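1-pyrroline-5-carboxylate dehydrogenase (Thermus thermophilus, PDB 1UZB) probably catalyses the NAD-dependent oxidation of glutamate semialdehyde, the open form of 1-pyrroline-5-carboxylate, to glutamate. Local coordinates at residues Lys429-Ala434 and Arg454-Trp459; Pro39-Gly44 and Ile222-Gly227. All coordinates share one frame; numbering follows the deposited sequence.

The two contacts lie on opposite sides of the centre of the chain, their own centres about 51 Å apart and their nearest atoms about 38 Å apart, so neither touches the other. Interaction 2 (39-44 with 222-227) joins residues far apart in sequence, bringing a strand near the N-terminus against a helix end. Interaction 1 (429-434 with 454-459) is local by comparison, pairing two helices separated by strand 446-450. Aromatic side chains carry both, but differently: an aromatic cluster built round one offset stack in interaction 1, a single polar link between two rings in interaction 2. No ligand takes part in either, and both read as structural packing.

Interaction 1. Residues Lys429-Ala434 and Arg454-Trp459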
loop_
_atom_site.group_PDB
_atom_site.type_symbol
_atom_site.label_atom_id
_atom_site.label_comp_id
_atom_site.label_asym_id
_atom_site.label_seq_id
_atom_site.Cartn_x
_atom_site.Cartn_y
_atom_site.Cartn_z
ATOM N N LYS A 429 28.538 -18.828 36.542
ATOM C CA LYS A 429 28.893 -17.614 37.271
ATOM C C LYS A 429 28.089 -16.369 36.922
ATOM O O LYS A 429 27.638 -15.649 37.815
ATOM C CB LYS A 429 30.383 -17.305 37.098
ATOM C CG LYS A 429 30.825 -16.047 37.837
ATOM C CD LYS A 429 32.316 -15.769 37.690
ATOM C CE LYS A 429 32.697 -15.381 36.267
ATOM N NZ LYS A 429 32.556 -16.507 35.304
ATOM N N ASP A 430 27.918 -16.109 35.632
ATOM C CA ASP A 430 27.184 -14.929 35.198
ATOM C C ASP A 430 26.404 -15.169 33.917
ATOM O O ASP A 430 26.382 -16.281 33.391
ATOM C CB ASP A 430 28.143 -13.750 35.002
ATOM C CG ASP A 430 29.346 -14.107 34.151
ATOM O OD1 ASP A 430 29.202 -14.917 33.212
ATOM O OD2 ASP A 430 30.441 -13.564 34.415
ATOM N N PHE A 431 25.777 -14.111 33.414
ATOM C CA PHE A 431 24.972 -14.206 32.205
ATOM C C PHE A 431 25.782 -14.574 30.965
ATOM O O PHE A 431 25.316 -15.337 30.123
ATOM C CB PHE A 431 24.226 -12.894 31.963
ATOM C CG PHE A 431 23.054 -13.037 31.038
ATOM C CD1 PHE A 431 21.891 -13.666 31.469
ATOM C CD2 PHE A 431 23.123 -12.573 29.730
ATOM C CE1 PHE A 431 20.812 -13.831 30.607
ATOM C CE2 PHE A 431 22.049 -12.733 28.860
ATOM C CZ PHE A 431 20.891 -13.363 29.300
ATOM N N ALA A 432 26.992 -14.032 30.845
ATOM C CA ALA A 432 27.830 -14.341 29.693
ATOM C C ALA A 432 28.109 -15.840 29.667
ATOM O O ALA A 432 28.026 -16.481 28.619
ATOM C CB ALA A 432 29.140 -13.563 29.764
ATOM N N GLU A 433 28.437 -16.398 30.826
ATOM C CA GLU A 433 28.712 -17.825 30.914
ATOM C C GLU A 433 27.430 -18.606 30.624
ATOM O O GLU A 433 27.473 -19.676 30.021
ATOM C CB GLU A 433 29.249 -18.177 32.303
ATOM C CG GLU A 433 29.699 -19.615 32.449
ATOM C CD GLU A 433 30.425 -19.858 33.756
ATOM O OE1 GLU A 433 31.506 -19.264 33.954
ATOM O OE2 GLU A 433 29.916 -20.637 34.583
ATOM N N ALA A 434 26.291 -18.066 31.050
ATOM C CA ALA A 434 25.011 -18.727 30.804
ATOM C C ALA A 434 24.767 -18.868 29.302
ATOM O O ALA A 434 24.358 -19.925 28.829
ATOM C CB ALA A 434 23.876 -17.941 31.451
ATOM N N ARG A 454 17.015 -5.422 30.874
ATOM C CA ARG A 454 16.831 -5.216 29.441
ATOM C C ARG A 454 18.055 -5.598 28.627
ATOM O O ARG A 454 17.941 -6.223 27.570
ATOM C CB ARG A 454 16.489 -3.751 29.144
ATOM C CG ARG A 454 15.313 -3.184 29.925
ATOM C CD ARG A 454 14.082 -4.078 29.865
ATOM N NE ARG A 454 13.652 -4.379 28.502
ATOM C CZ ARG A 454 12.671 -5.225 28.205
ATOM N NH1 ARG A 454 12.346 -5.444 26.941
ATOM N NH2 ARG A 454 12.010 -5.844 29.173
ATOM N N GLU A 455 19.228 -5.214 29.114
ATOM C CA GLU A 455 20.461 -5.501 28.401
ATOM C C GLU A 455 20.695 -6.999 28.235
ATOM O O GLU A 455 21.230 -7.439 27.221
ATOM C CB GLU A 455 21.646 -4.842 29.114
ATOM C CG GLU A 455 21.622 -3.310 29.074
ATOM C CD GLU A 455 20.740 -2.671 30.142
ATOM O OE1 GLU A 455 20.067 -3.395 30.911
ATOM O OE2 GLU A 455 20.728 -1.423 30.216
ATOM N N HIS A 456 20.293 -7.789 29.225
ATOM C CA HIS A 456 20.468 -9.232 29.122
ATOM C C HIS A 456 19.507 -9.821 28.098
ATOM O O HIS A 456 19.895 -10.666 27.292
ATOM C CB HIS A 456 20.264 -9.895 30.484
ATOM C CG HIS A 456 21.404 -9.680 31.428
ATOM N ND1 HIS A 456 21.435 -10.221 32.694
ATOM C CD2 HIS A 456 22.563 -8.995 31.281
ATOM C CE1 HIS A 456 22.567 -9.880 33.287
ATOM N NE2 HIS A 456 23.269 -9.137 32.450
ATOM N N LEU A 457 18.257 -9.364 28.122
ATOM C CA LEU A 457 17.268 -9.855 27.175
ATOM C C LEU A 457 17.666 -9.512 25.745
ATOM O O LEU A 457 17.645 -10.376 24.871
ATOM C CB LEU A 457 15.886 -9.267 27.483
ATOM C CG LEU A 457 15.252 -9.635 28.831
ATOM C CD1 LEU A 457 13.868 -9.014 28.911
ATOM C CD2 LEU A 457 15.155 -11.154 28.982
ATOM N N GLU A 458 18.048 -8.262 25.502
ATOM C CA GLU A 458 18.418 -7.867 24.151
ATOM C C GLU A 458 19.710 -8.547 23.704
ATOM O O GLU A 458 19.908 -8.803 22.519
ATOM C CB GLU A 458 18.512 -6.341 24.054
ATOM C CG GLU A 458 17.190 -5.639 24.391
ATOM C CD GLU A 458 16.019 -6.076 23.514
ATOM O OE1 GLU A 458 14.869 -5.690 23.822
ATOM O OE2 GLU A 458 16.240 -6.797 22.518
ATOM N N TRP A 459 20.583 -8.845 24.660
ATOM C CA TRP A 459 21.833 -9.543 24.372
ATOM C C TRP A 459 21.455 -10.950 23.880
ATOM O O TRP A 459 21.963 -11.431 22.869
ATOM C CB TRP A 459 22.662 -9.612 25.659
ATOM C CG TRP A 459 24.014 -10.244 25.556
ATOM C CD1 TRP A 459 24.612 -10.749 24.441
ATOM C CD2 TRP A 459 24.938 -10.438 26.633
ATOM N NE1 TRP A 459 25.857 -11.248 24.756
ATOM C CE2 TRP A 459 26.080 -11.070 26.095
ATOM C CE3 TRP A 459 24.911 -10.139 28.002
ATOM C CZ2 TRP A 459 27.190 -11.408 26.880
ATOM C CZ3 TRP A 459 26.014 -10.475 28.784
ATOM C CH2 TRP A 459 27.137 -11.104 28.218
#
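The phenyl ring of Phe431 and the imidazole of His456 form an offset stack, with centroids 4.2 Å apart and planes only 7° from parallel. The two side chains run past each other in opposite directions, so each CB lies over the partner's ring: His456 CB is 3.7 Å from the centroid of the Phe431 ring, and Phe431 CB answers with a CH-pi contact to the imidazole. Phe431 CG stands anti to its own backbone nitrogen (chi1 -161°), which carries the ring across to the other helix. Trp459 CE3 meets the edge of the phenyl at Phe431 CD2, 3.5 Å away, the ring planes oblique at 54°, while Trp459 CH2 rests on Ala432 CB. Replacing Phe431 with an alanine would probably leave the His456 face without its stacking partner and open a gap beside Trp459. At the start of helix 431-439, Asp430 is the N-cap, its OD1 accepting from Glu433 N at 2.9 Å, and Lys429 NZ forms a salt bridge with Glu433 OE1. Separately, His456 ND1 is hydrogen-bonded to Asp298, which helps fix the imidazole's rotation. The cluster joins the first turns of helices 431-439 and 454-463, Phe431 also packing on Ile296 and Val449 of strands 293-297 and 446-450.

Interaction 2. Residues Pro39-Gly44 and Ile222-Gly227; sequences PLYIGG and IFHEAG
Strand residues 40-42 and the turn after them face the last turn of a helix, the nearest CA atoms, those of Gly44 and His224, being 7.2 Å apart; Tyr41 and His224 span this distance. Both point their CB toward the other segment, the side chains cross at about a right angle, and Tyr41 OH meets His224 ND1 in a hydrogen bond of 2.7 Å in which either may be the donor. The hydroxyl arrives at the imidazole edge, in the ring plane. With CG anti to the backbone nitrogen (chi1 179°), the imidazole of His224 reaches out from the helix to meet it. The rings are oblique, planes at 73°. His224 CE1 also approaches Gly44 O, at 3.7 Å. The tyrosine is buried, its ring edge-to-face with Trp46, whereas His224 is exposed. The helix ends just beyond His224 in a Schellman motif: Gly227 has positive phi (105°), and its N-H bonds to Phe223 O (N to O 3.2 Å) and weakly to His224 O. In this aldehyde dehydrogenase fold, a hydrogen-bonded Tyr-His pair thus joins strand 36-42 of the four-stranded mixed sheet to the last turn of helix 213-226, just before its Schellman end.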
loop_
_atom_site.group_PDB
_atom_site.type_symbol
_atom_site.label_atom_id
_atom_site.label_comp_id
_atom_site.label_asym_id
_atom_site.label_seq_id
_atom_site.Cartn_x
_atom_site.Cartn_y
_atom_site.Cartn_z
ATOM N N PRO A 39 -8.250 -49.090 8.237
ATOM C CA PRO A 39 -7.431 -49.497 7.089
ATOM C C PRO A 39 -6.504 -48.382 6.601
ATOM O O PRO A 39 -6.432 -47.306 7.199
ATOM C CB PRO A 39 -8.472 -49.849 6.025
ATOM C CG PRO A 39 -9.727 -50.134 6.818
ATOM C CD PRO A 39 -9.675 -49.071 7.873
ATOM N N LEU A 40 -5.778 -48.665 5.524
ATOM C CA LEU A 40 -4.903 -47.675 4.909
ATOM C C LEU A 40 -5.845 -46.807 4.074
ATOM O O LEU A 40 -6.998 -47.172 3.862
ATOM C CB LEU A 40 -3.904 -48.349 3.958
ATOM C CG LEU A 40 -3.078 -49.546 4.443
ATOM C CD1 LEU A 40 -2.226 -50.089 3.295
ATOM C CD2 LEU A 40 -2.197 -49.122 5.603
ATOM N N TYR A 41 -5.370 -45.658 3.611
ATOM C CA TYR A 41 -6.189 -44.806 2.758
ATOM C C TYR A 41 -5.333 -44.513 1.535
ATOM O O TYR A 41 -4.330 -43.801 1.617
ATOM C CB TYR A 41 -6.572 -43.500 3.460
ATOM C CG TYR A 41 -7.588 -42.673 2.692
ATOM C CD1 TYR A 41 -8.950 -42.986 2.730
ATOM C CD2 TYR A 41 -7.188 -41.577 1.925
ATOM C CE1 TYR A 41 -9.887 -42.223 2.026
ATOM C CE2 TYR A 41 -8.112 -40.814 1.218
ATOM C CZ TYR A 41 -9.457 -41.138 1.273
ATOM O OH TYR A 41 -10.370 -40.368 0.589
ATOM N N ILE A 42 -5.722 -45.087 0.401
ATOM C CA ILE A 42 -4.980 -44.924 -0.839
ATOM C C ILE A 42 -5.921 -44.621 -1.992
ATOM O O ILE A 42 -6.942 -45.284 -2.155
ATOM C CB ILE A 42 -4.204 -46.214 -1.190
ATOM C CG1 ILE A 42 -3.264 -46.591 -0.044
ATOM C CG2 ILE A 42 -3.425 -46.014 -2.483
ATOM C CD1 ILE A 42 -2.606 -47.950 -0.206
ATOM N N GLY A 43 -5.576 -43.622 -2.794
ATOM C CA GLY A 43 -6.400 -43.278 -3.935
ATOM C C GLY A 43 -7.868 -43.028 -3.647
ATOM O O GLY A 43 -8.738 -43.472 -4.400
ATOM N N GLY A 44 -8.152 -42.331 -2.551
ATOM C CA GLY A 44 -9.524 -42.003 -2.212
ATOM C C GLY A 44 -10.374 -43.080 -1.569
ATOM O O GLY A 44 -11.573 -42.883 -1.379
ATOM N N ILE A 222 -11.337 -37.204 8.297
ATOM C CA ILE A 222 -11.687 -35.812 8.054
ATOM C C ILE A 222 -11.305 -35.405 6.628
ATOM O O ILE A 222 -12.093 -34.762 5.929
ATOM C CB ILE A 222 -10.996 -34.885 9.079
ATOM C CG1 ILE A 222 -11.593 -35.131 10.470
ATOM C CG2 ILE A 222 -11.178 -33.426 8.678
ATOM C CD1 ILE A 222 -10.843 -34.449 11.602
ATOM N N PHE A 223 -10.111 -35.786 6.185
ATOM C CA PHE A 223 -9.701 -35.447 4.824
ATOM C C PHE A 223 -10.667 -36.063 3.810
ATOM O O PHE A 223 -11.030 -35.429 2.814
ATOM C CB PHE A 223 -8.284 -35.953 4.519
ATOM C CG PHE A 223 -7.187 -35.276 5.312
ATOM C CD1 PHE A 223 -7.335 -33.981 5.809
ATOM C CD2 PHE A 223 -5.977 -35.931 5.515
ATOM C CE1 PHE A 223 -6.284 -33.352 6.495
ATOM C CE2 PHE A 223 -4.930 -35.315 6.193
ATOM C CZ PHE A 223 -5.082 -34.024 6.683
ATOM N N HIS A 224 -11.081 -37.302 4.067
ATOM C CA HIS A 224 -11.997 -37.993 3.171
ATOM C C HIS A 224 -13.341 -37.279 3.122
ATOM O O HIS A 224 -13.874 -37.013 2.045
ATOM C CB HIS A 224 -12.204 -39.441 3.626
ATOM C CG HIS A 224 -13.160 -40.211 2.767
ATOM N ND1 HIS A 224 -12.868 -40.584 1.473
ATOM C CD2 HIS A 224 -14.415 -40.658 3.012
ATOM C CE1 HIS A 224 -13.900 -41.229 0.959
ATOM N NE2 HIS A 224 -14.852 -41.288 1.873
ATOM N N GLU A 225 -13.887 -36.963 4.290
ATOM C CA GLU A 225 -15.173 -36.283 4.345
ATOM C C GLU A 225 -15.110 -34.907 3.682
ATOM O O GLU A 225 -16.064 -34.483 3.024
ATOM C CB GLU A 225 -15.645 -36.149 5.795
ATOM C CG GLU A 225 -16.984 -35.446 5.930
ATOM C CD GLU A 225 -17.562 -35.536 7.326
ATOM O OE1 GLU A 225 -18.576 -34.857 7.589
ATOM O OE2 GLU A 225 -17.010 -36.288 8.156
ATOM N N ALA A 226 -13.986 -34.214 3.856
ATOM C CA ALA A 226 -13.804 -32.888 3.266
ATOM C C ALA A 226 -13.883 -32.946 1.745
ATOM O O ALA A 226 -14.309 -31.992 1.102
ATOM C CB ALA A 226 -12.464 -32.298 3.695
ATOM N N GLY A 227 -13.441 -34.060 1.174
ATOM C CA GLY A 227 -13.515 -34.212 -0.267
ATOM C C GLY A 227 -12.241 -34.065 -1.074
ATOM O O GLY A 227 -12.306 -33.750 -2.260
#